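Local atomic coordinates of proton-dependent oligopeptide transporter family protein (Xanthomonas campestris, PDB entry 6EI3), a protein that probably carries short peptides across the bacterial membrane, coupled to proton movement, as a member of the major facilitator superfamily. Residues F477-A480 with A481-F484; P301-S304 with L305-K309; S470-A473 with F474-F478. All coordinates share one frame; numbering follows the deposited sequence.

From the N terminus the chain reaches contact 2 first, in residues 301-309, at the C-terminal end of helix 281-306 and just beyond it. About 160 residues later comes contact 3, at the start of helix 471-495, and contact 1 follows further along the same helix. Each contact closes only a helical turn or so. None nests in or crosses another, though contacts 3 and 1 overlap in Phe477 and Phe478. The long-range tie is lateral: Ala483 CB of contact 1 lies 3.4 Å from Leu305 CD2 of contact 2, and Phe482 packs on Pro301, which joins helices 471-495 and 281-306. Contacts 2 and 3 do not touch, their nearest atoms being about 6 Å apart.

Contact 1. Residues F477-A480 with A481-F484; sequences FFFA and AFAF. With 78M ((2S)-2,3-dihydroxypropyl(7Z)-pentadec-7-enoate), chain C; 78M ((2S)-2,3-dihydroxypropyl(7Z)-pentadec-7-enoate), chain P.
Phe484 brings its ring so close to the turn before it that CD2 stands 3.1 Å from Ala480 O, the same oxygen that accepts the backbone hydrogen bond from Phe484 N at 3.0 Å. The torsion explains it: CG is anti to the carbonyl carbon (chi1 -69°), which swings the ring back along the helix. On another flank Phe479 and Phe482 run side by side, and Phe479 CD1 meets the edge of the Phe482 ring at CD2, 4.1 Å away. These rings pack against helix 281-306, where Phe479 reaches Leu305 and Phe482 reaches Pro301; Phe482 also forms an edge-to-face pair with Trp447. Alanine suits position 480, since its short side chain lets Trp378 and Ile379 of helix 363-389 come close. Phe477 and Phe484, which also touch helix 363-389, meet the acyl chains of bound monoacylglycerols. C10 of the chain P molecule lies 4.0 Å above one face of the Phe477 ring, offset toward its rim, while Phe484 CB is 3.8 Å from C13 of the chain C molecule. With one flank on helix 281-306 and another on helix 363-389 and acyl chains, this is consistent with a membrane-spanning helix at the lipid-facing side of a major facilitator fold.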
loop_
_atom_site.group_PDB
_atom_site.type_symbol
_atom_site.label_atom_id
_atom_site.label_comp_id
_atom_site.label_asym_id
_atom_site.label_seq_id
_atom_site.Cartn_x
_atom_site.Cartn_y
_atom_site.Cartn_z
ATOM N N PHE A 477 -9.905 6.421 18.031
ATOM C CA PHE A 477 -9.680 7.854 18.300
ATOM C C PHE A 477 -8.215 8.232 18.169
ATOM O O PHE A 477 -7.916 9.305 17.661
ATOM C CB PHE A 477 -10.265 8.264 19.658
ATOM C CG PHE A 477 -11.778 8.278 19.633
ATOM C CD1 PHE A 477 -12.472 8.935 18.617
ATOM C CD2 PHE A 477 -12.510 7.664 20.641
ATOM C CE1 PHE A 477 -13.863 8.963 18.601
ATOM C CE2 PHE A 477 -13.906 7.674 20.612
ATOM C CZ PHE A 477 -14.575 8.317 19.589
ATOM N N PHE A 478 -7.310 7.320 18.545
ATOM C CA PHE A 478 -5.868 7.507 18.372
ATOM C C PHE A 478 -5.531 7.667 16.871
ATOM O O PHE A 478 -4.804 8.590 16.510
ATOM C CB PHE A 478 -5.071 6.333 18.974
ATOM C CG PHE A 478 -3.613 6.368 18.569
ATOM C CD1 PHE A 478 -2.721 7.235 19.194
ATOM C CD2 PHE A 478 -3.140 5.560 17.537
ATOM C CE1 PHE A 478 -1.380 7.292 18.791
ATOM C CE2 PHE A 478 -1.797 5.607 17.147
ATOM C CZ PHE A 478 -0.931 6.488 17.757
ATOM N N PHE A 479 -6.036 6.755 16.008
ATOM C CA PHE A 479 -5.751 6.856 14.578
ATOM C C PHE A 479 -6.324 8.122 13.946
ATOM O O PHE A 479 -5.634 8.711 13.116
ATOM C CB PHE A 479 -6.155 5.593 13.814
ATOM C CG PHE A 479 -5.119 4.515 14.055
ATOM C CD1 PHE A 479 -3.868 4.582 13.449
ATOM C CD2 PHE A 479 -5.406 3.417 14.864
ATOM C CE1 PHE A 479 -2.912 3.586 13.673
ATOM C CE2 PHE A 479 -4.456 2.413 15.072
ATOM C CZ PHE A 479 -3.213 2.509 14.486
ATOM N N ALA A 480 -7.530 8.579 14.379
ATOM C CA ALA A 480 -8.140 9.841 13.933
ATOM C C ALA A 480 -7.216 11.018 14.264
ATOM O O ALA A 480 -6.963 11.857 13.394
ATOM C CB ALA A 480 -9.475 10.054 14.626
ATOM N N ALA A 481 -6.697 11.062 15.511
ATOM C CA ALA A 481 -5.782 12.115 15.986
ATOM C C ALA A 481 -4.469 12.099 15.185
ATOM O O ALA A 481 -3.973 13.160 14.821
ATOM C CB ALA A 481 -5.490 11.935 17.472
ATOM N N PHE A 482 -3.928 10.888 14.923
ATOM C CA PHE A 482 -2.702 10.643 14.162
ATOM C C PHE A 482 -2.863 11.171 12.723
ATOM O O PHE A 482 -1.954 11.829 12.225
ATOM C CB PHE A 482 -2.352 9.136 14.190
ATOM C CG PHE A 482 -1.098 8.662 13.479
ATOM C CD1 PHE A 482 0.081 9.404 13.534
ATOM C CD2 PHE A 482 -1.086 7.452 12.788
ATOM C CE1 PHE A 482 1.247 8.947 12.907
ATOM C CE2 PHE A 482 0.086 6.986 12.173
ATOM C CZ PHE A 482 1.244 7.735 12.238
ATOM N N ALA A 483 -4.040 10.959 12.101
ATOM C CA ALA A 483 -4.321 11.465 10.755
ATOM C C ALA A 483 -4.443 12.990 10.762
ATOM O O ALA A 483 -3.937 13.639 9.850
ATOM C CB ALA A 483 -5.593 10.854 10.203
ATOM N N PHE A 484 -5.105 13.564 11.782
ATOM C CA PHE A 484 -5.248 15.028 11.894
ATOM C C PHE A 484 -3.889 15.702 12.048
ATOM O O PHE A 484 -3.648 16.737 11.414
ATOM C CB PHE A 484 -6.201 15.409 13.039
ATOM C CG PHE A 484 -7.648 15.040 12.780
ATOM C CD1 PHE A 484 -8.229 15.262 11.533
ATOM C CD2 PHE A 484 -8.456 14.567 13.811
ATOM C CE1 PHE A 484 -9.575 14.946 11.298
ATOM C CE2 PHE A 484 -9.805 14.258 13.581
ATOM C CZ PHE A 484 -10.353 14.438 12.322
HETATM O O21 78M C . -3.518 27.870 1.908
HETATM C C20 78M C . -2.501 27.302 2.724
HETATM C C18 78M C . -3.064 26.837 4.046
HETATM O O19 78M C . -3.596 27.955 4.764
HETATM C C17 78M C . -2.040 26.126 4.901
HETATM O O2 78M C . -2.787 25.664 6.052
HETATM C C1 78M C . -2.343 24.590 6.717
HETATM O O1 78M C . -1.357 23.972 6.416
HETATM C C2 78M C . -3.227 24.275 7.889
HETATM C C3 78M C . -3.419 22.788 8.158
HETATM C C4 78M C . -4.285 22.088 7.118
HETATM C C5 78M C . -5.545 21.421 7.658
HETATM C C6 78M C . -5.292 20.185 8.520
HETATM C C7 78M C . -6.552 19.527 8.989
HETATM C C8 78M C . -7.056 19.517 10.216
HETATM C C9 78M C . -6.503 20.190 11.440
HETATM C C10 78M C . -5.817 19.218 12.393
HETATM C C11 78M C . -5.154 19.888 13.591
HETATM C C12 78M C . -4.419 18.936 14.534
HETATM C C13 78M C . -5.303 18.195 15.535
HETATM C C15 78M C . -5.495 16.303 17.198
HETATM C C14 78M C . -4.567 17.159 16.368
HETATM C C8 78M P . -15.396 10.197 23.671
HETATM C C9 78M P . -14.722 11.374 23.039
HETATM C C10 78M P . -13.282 11.078 22.624
HETATM C C11 78M P . -12.677 12.142 21.722
HETATM C C12 78M P . -11.268 11.840 21.235
HETATM C C13 78M P . -10.855 12.670 20.029
HETATM C C15 78M P . -9.078 13.221 18.312
HETATM C C14 78M P . -9.420 12.453 19.574
#

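Contact 2. Residues P301-S304 with L305-K309; sequences PFFS and LFDQK
Gln308 folds its side chain back onto Ser304, one turn earlier, and the chain from CB to NE2 stays near that residue's carbonyl oxygen. CB sits 3.9 Å from Ser304 O, and CG, anti to the carbonyl carbon of Gln308 (chi1 -75°), comes nearer to that oxygen. CD passes beside it, and NE2 then donates a hydrogen bond of 2.8 Å to Ser304 O. The bond is straight at the hydrogen (168°) and lies in the plane of the amide, but it approaches from well above the carbonyl plane of Ser304. Gln308 N, 3.9 Å from Ser304 O, is too distant for the usual helical bond, so the side-chain amide serves this carbonyl instead. At the other end of the amide, OE1 is hydrogen-bonded to Thr312 OG1.

Aromatic packing occupies another flank. Phe306 CB rests over the face of the Phe302 ring, 4.0 Å from its centroid, a CH-pi contact. The two rings are nearly parallel, with planes at 19°, yet slid so far apart that they barely overlap. Both have CG anti to the backbone N, which sends them out in the same direction, toward Glu410 of helix 400-424. Phe303 CD1 reaches Phe306 CD2 at 4.3 Å, and the Phe303 ring meets Trp437 edge-to-face.

Leu305 CD1 packs tightly, 3.2 Å from Pro301 O. Pro301 itself, lacking an N-H, contributes to the kink in the helix here. Ser304 OG bonds to Gly444 O and Asp307 OD2 to Asn445 ND2. Within this buried turn, therefore, the polar ends of Ser304, Asp307 and Gln308 each have a partner: those of Ser304 and Asp307 tie it to helix 430-456, and that of Gln308 links it to Thr312, at the start of helix 312-317.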
loop_
_atom_site.group_PDB
_atom_site.type_symbol
_atom_site.label_atom_id
_atom_site.label_comp_id
_atom_site.label_asym_id
_atom_site.label_seq_id
_atom_site.Cartn_x
_atom_site.Cartn_y
_atom_site.Cartn_z
ATOM N N PRO A 301 0.540 7.937 7.350
ATOM C CA PRO A 301 -0.601 7.725 8.271
ATOM C C PRO A 301 -1.915 7.509 7.534
ATOM O O PRO A 301 -2.786 6.836 8.072
ATOM C CB PRO A 301 -0.627 9.019 9.079
ATOM C CG PRO A 301 0.823 9.474 9.061
ATOM C CD PRO A 301 1.159 9.254 7.622
ATOM N N PHE A 302 -2.056 8.031 6.286
ATOM C CA PHE A 302 -3.277 7.767 5.521
ATOM C C PHE A 302 -3.404 6.245 5.304
ATOM O O PHE A 302 -4.496 5.697 5.433
ATOM C CB PHE A 302 -3.316 8.523 4.157
ATOM C CG PHE A 302 -4.413 7.958 3.278
ATOM C CD1 PHE A 302 -5.747 8.299 3.496
ATOM C CD2 PHE A 302 -4.128 6.985 2.321
ATOM C CE1 PHE A 302 -6.771 7.715 2.731
ATOM C CE2 PHE A 302 -5.148 6.399 1.573
ATOM C CZ PHE A 302 -6.465 6.759 1.792
ATOM N N PHE A 303 -2.303 5.580 4.941
ATOM C CA PHE A 303 -2.315 4.134 4.692
ATOM C C PHE A 303 -2.498 3.324 5.960
ATOM O O PHE A 303 -3.082 2.245 5.880
ATOM C CB PHE A 303 -1.090 3.689 3.891
ATOM C CG PHE A 303 -1.208 4.151 2.462
ATOM C CD1 PHE A 303 -2.114 3.549 1.590
ATOM C CD2 PHE A 303 -0.423 5.196 1.986
ATOM C CE1 PHE A 303 -2.256 4.007 0.272
ATOM C CE2 PHE A 303 -0.554 5.646 0.659
ATOM C CZ PHE A 303 -1.490 5.068 -0.178
ATOM N N SER A 304 -2.084 3.876 7.142
ATOM C CA SER A 304 -2.324 3.255 8.451
ATOM C C SER A 304 -3.818 3.138 8.646
ATOM O O SER A 304 -4.298 2.120 9.104
ATOM C CB SER A 304 -1.775 4.129 9.587
ATOM O OG SER A 304 -0.385 4.304 9.441
ATOM N N LEU A 305 -4.543 4.194 8.313
ATOM C CA LEU A 305 -5.993 4.277 8.463
ATOM C C LEU A 305 -6.737 3.542 7.354
ATOM O O LEU A 305 -7.750 2.889 7.604
ATOM C CB LEU A 305 -6.397 5.765 8.500
ATOM C CG LEU A 305 -6.371 6.429 9.893
ATOM C CD1 LEU A 305 -4.949 6.655 10.414
ATOM C CD2 LEU A 305 -7.075 7.767 9.859
ATOM N N PHE A 306 -6.213 3.618 6.135
ATOM C CA PHE A 306 -6.854 3.003 4.983
ATOM C C PHE A 306 -6.844 1.466 5.024
ATOM O O PHE A 306 -7.889 0.860 4.804
ATOM C CB PHE A 306 -6.228 3.552 3.677
ATOM C CG PHE A 306 -6.871 3.018 2.421
ATOM C CD1 PHE A 306 -8.152 3.409 2.058
ATOM C CD2 PHE A 306 -6.188 2.126 1.596
ATOM C CE1 PHE A 306 -8.753 2.892 0.905
ATOM C CE2 PHE A 306 -6.792 1.612 0.448
ATOM C CZ PHE A 306 -8.068 2.003 0.107
ATOM N N ASP A 307 -5.678 0.840 5.286
ATOM C CA ASP A 307 -5.540 -0.629 5.271
ATOM C C ASP A 307 -6.264 -1.352 6.434
ATOM O O ASP A 307 -6.540 -2.546 6.333
ATOM C CB ASP A 307 -4.061 -1.046 5.157
ATOM C CG ASP A 307 -3.575 -0.932 3.703
ATOM O OD1 ASP A 307 -4.357 -1.278 2.782
ATOM O OD2 ASP A 307 -2.424 -0.482 3.489
ATOM N N GLN A 308 -6.647 -0.614 7.480
ATOM C CA GLN A 308 -7.389 -1.167 8.617
ATOM C C GLN A 308 -8.881 -1.438 8.311
ATOM O O GLN A 308 -9.566 -2.031 9.134
ATOM C CB GLN A 308 -7.217 -0.288 9.849
ATOM C CG GLN A 308 -5.862 -0.433 10.513
ATOM C CD GLN A 308 -5.837 0.376 11.780
ATOM O OE1 GLN A 308 -6.352 -0.047 12.828
ATOM N NE2 GLN A 308 -5.335 1.599 11.685
ATOM N N LYS A 309 -9.370 -1.091 7.115
ATOM C CA LYS A 309 -10.754 -1.446 6.761
ATOM C C LYS A 309 -10.912 -2.990 6.621
ATOM O O LYS A 309 -12.018 -3.534 6.791
ATOM C CB LYS A 309 -11.250 -0.685 5.519
ATOM C CG LYS A 309 -10.511 -0.995 4.249
ATOM C CD LYS A 309 -10.748 0.084 3.190
ATOM C CE LYS A 309 -10.242 -0.371 1.844
ATOM N NZ LYS A 309 -8.796 -0.705 1.874
#

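Contact 3. Residues S470-A473 with F474-F478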
loop_
_atom_site.group_PDB
_atom_site.type_symbol
_atom_site.label_atom_id
_atom_site.label_comp_id
_atom_site.label_asym_id
_atom_site.label_seq_id
_atom_site.Cartn_x
_atom_site.Cartn_y
_atom_site.Cartn_z
ATOM N N SER A 470 -13.214 1.462 25.443
ATOM C CA SER A 470 -12.697 0.118 25.209
ATOM C C SER A 470 -11.365 0.297 24.448
ATOM O O SER A 470 -11.080 1.402 23.980
ATOM C CB SER A 470 -13.675 -0.695 24.366
ATOM O OG SER A 470 -13.772 -0.213 23.031
ATOM N N GLU A 471 -10.557 -0.774 24.338
ATOM C CA GLU A 471 -9.285 -0.772 23.613
ATOM C C GLU A 471 -9.522 -0.412 22.129
ATOM O O GLU A 471 -8.809 0.433 21.581
ATOM C CB GLU A 471 -8.593 -2.136 23.760
ATOM C CG GLU A 471 -7.108 -2.113 23.460
ATOM C CD GLU A 471 -6.407 -3.432 23.717
ATOM O OE1 GLU A 471 -5.985 -4.077 22.733
ATOM O OE2 GLU A 471 -6.270 -3.820 24.899
ATOM N N ALA A 472 -10.551 -1.012 21.504
ATOM C CA ALA A 472 -10.920 -0.725 20.117
ATOM C C ALA A 472 -11.254 0.779 19.946
ATOM O O ALA A 472 -10.656 1.414 19.092
ATOM C CB ALA A 472 -12.093 -1.592 19.686
ATOM N N ALA A 473 -12.134 1.348 20.812
ATOM C CA ALA A 473 -12.555 2.757 20.770
ATOM C C ALA A 473 -11.383 3.708 20.990
ATOM O O ALA A 473 -11.274 4.703 20.274
ATOM C CB ALA A 473 -13.671 3.024 21.782
ATOM N N PHE A 474 -10.479 3.381 21.942
ATOM C CA PHE A 474 -9.279 4.179 22.196
ATOM C C PHE A 474 -8.403 4.236 20.919
ATOM O O PHE A 474 -7.979 5.315 20.524
ATOM C CB PHE A 474 -8.476 3.589 23.364
ATOM C CG PHE A 474 -7.210 4.351 23.688
ATOM C CD1 PHE A 474 -7.234 5.430 24.564
ATOM C CD2 PHE A 474 -5.995 4.000 23.101
ATOM C CE1 PHE A 474 -6.067 6.142 24.850
ATOM C CE2 PHE A 474 -4.829 4.714 23.387
ATOM C CZ PHE A 474 -4.875 5.784 24.253
ATOM N N LEU A 475 -8.116 3.070 20.314
ATOM C CA LEU A 475 -7.311 2.928 19.102
ATOM C C LEU A 475 -7.915 3.677 17.923
ATOM O O LEU A 475 -7.176 4.293 17.168
ATOM C CB LEU A 475 -7.092 1.445 18.742
ATOM C CG LEU A 475 -5.996 0.706 19.513
ATOM C CD1 LEU A 475 -6.116 -0.813 19.288
ATOM C CD2 LEU A 475 -4.598 1.184 19.100
ATOM N N MET A 476 -9.255 3.660 17.792
ATOM C CA MET A 476 -9.948 4.365 16.715
ATOM C C MET A 476 -9.742 5.872 16.821
ATOM O O MET A 476 -9.335 6.503 15.842
ATOM C CB MET A 476 -11.425 3.980 16.648
ATOM C CG MET A 476 -11.632 2.566 16.178
ATOM S SD MET A 476 -13.223 1.942 16.721
ATOM C CE MET A 476 -13.100 0.237 16.108
ATOM N N PHE A 477 -9.905 6.421 18.031
ATOM C CA PHE A 477 -9.680 7.854 18.300
ATOM C C PHE A 477 -8.215 8.232 18.169
ATOM O O PHE A 477 -7.916 9.305 17.661
ATOM C CB PHE A 477 -10.265 8.264 19.658
ATOM C CG PHE A 477 -11.778 8.278 19.633
ATOM C CD1 PHE A 477 -12.472 8.935 18.617
ATOM C CD2 PHE A 477 -12.510 7.664 20.641
ATOM C CE1 PHE A 477 -13.863 8.963 18.601
ATOM C CE2 PHE A 477 -13.906 7.674 20.612
ATOM C CZ PHE A 477 -14.575 8.317 19.589
ATOM N N PHE A 478 -7.310 7.320 18.545
ATOM C CA PHE A 478 -5.868 7.507 18.372
ATOM C C PHE A 478 -5.531 7.667 16.871
ATOM O O PHE A 478 -4.804 8.590 16.510
ATOM C CB PHE A 478 -5.071 6.333 18.974
ATOM C CG PHE A 478 -3.613 6.368 18.569
ATOM C CD1 PHE A 478 -2.721 7.235 19.194
ATOM C CD2 PHE A 478 -3.140 5.560 17.537
ATOM C CE1 PHE A 478 -1.380 7.292 18.791
ATOM C CE2 PHE A 478 -1.797 5.607 17.147
ATOM C CZ PHE A 478 -0.931 6.488 17.757
#
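Ser470 and Phe474 meet in the N-capped opening turns of helix 471-495, a local contact at one end of a long helix of this major facilitator fold. Ser470 holds the first turn with both its oxygens. Its carbonyl O accepts the hydrogen bond from Phe474 N at 2.9 Å, while its OG accepts from Ala473 N at 3.2 Å with a nearly straight geometry of 167°. Serine is a natural N-cap because its short hydroxyl can reach an amide that has no carbonyl in a preceding turn to bond with. The same OG is hydrogen-bonded to Asp389 OD2, which anchors the cap to the end of helix 363-389. Glu471 follows the cap, where a negative charge would be expected to sit well with the positive end of the helix dipole, and its OE1 makes a salt bridge to Arg456 NH2.

Apolar side chains leave these turns on several flanks. Phe474, with CG anti to its own backbone N (chi1 180°), heads toward Ile464 and Thr467, bringing its bulk against helix 458-467. Leu475 packs on Val455, with CG 3.5 Å from Glu471 O. Met476 is flexible enough to lie lengthwise along the preceding turn: its CG is 3.3 Å and its SD 3.5 Å from Ala472 O, the oxygen that also accepts from Met476 N. The chain then ends with CE 4.1 Å from Ala472 CB, where the small methyl leaves room for it. Met476 also touches Val381 and Gln385 of helix 363-389 and Thr312 and Gln316 of helix 312-317, so it lies where three helices meet. One turn on from Ala473, the ring of Phe477 turns back toward the backbone, placing CD2 3.2 Å from Ala473 O.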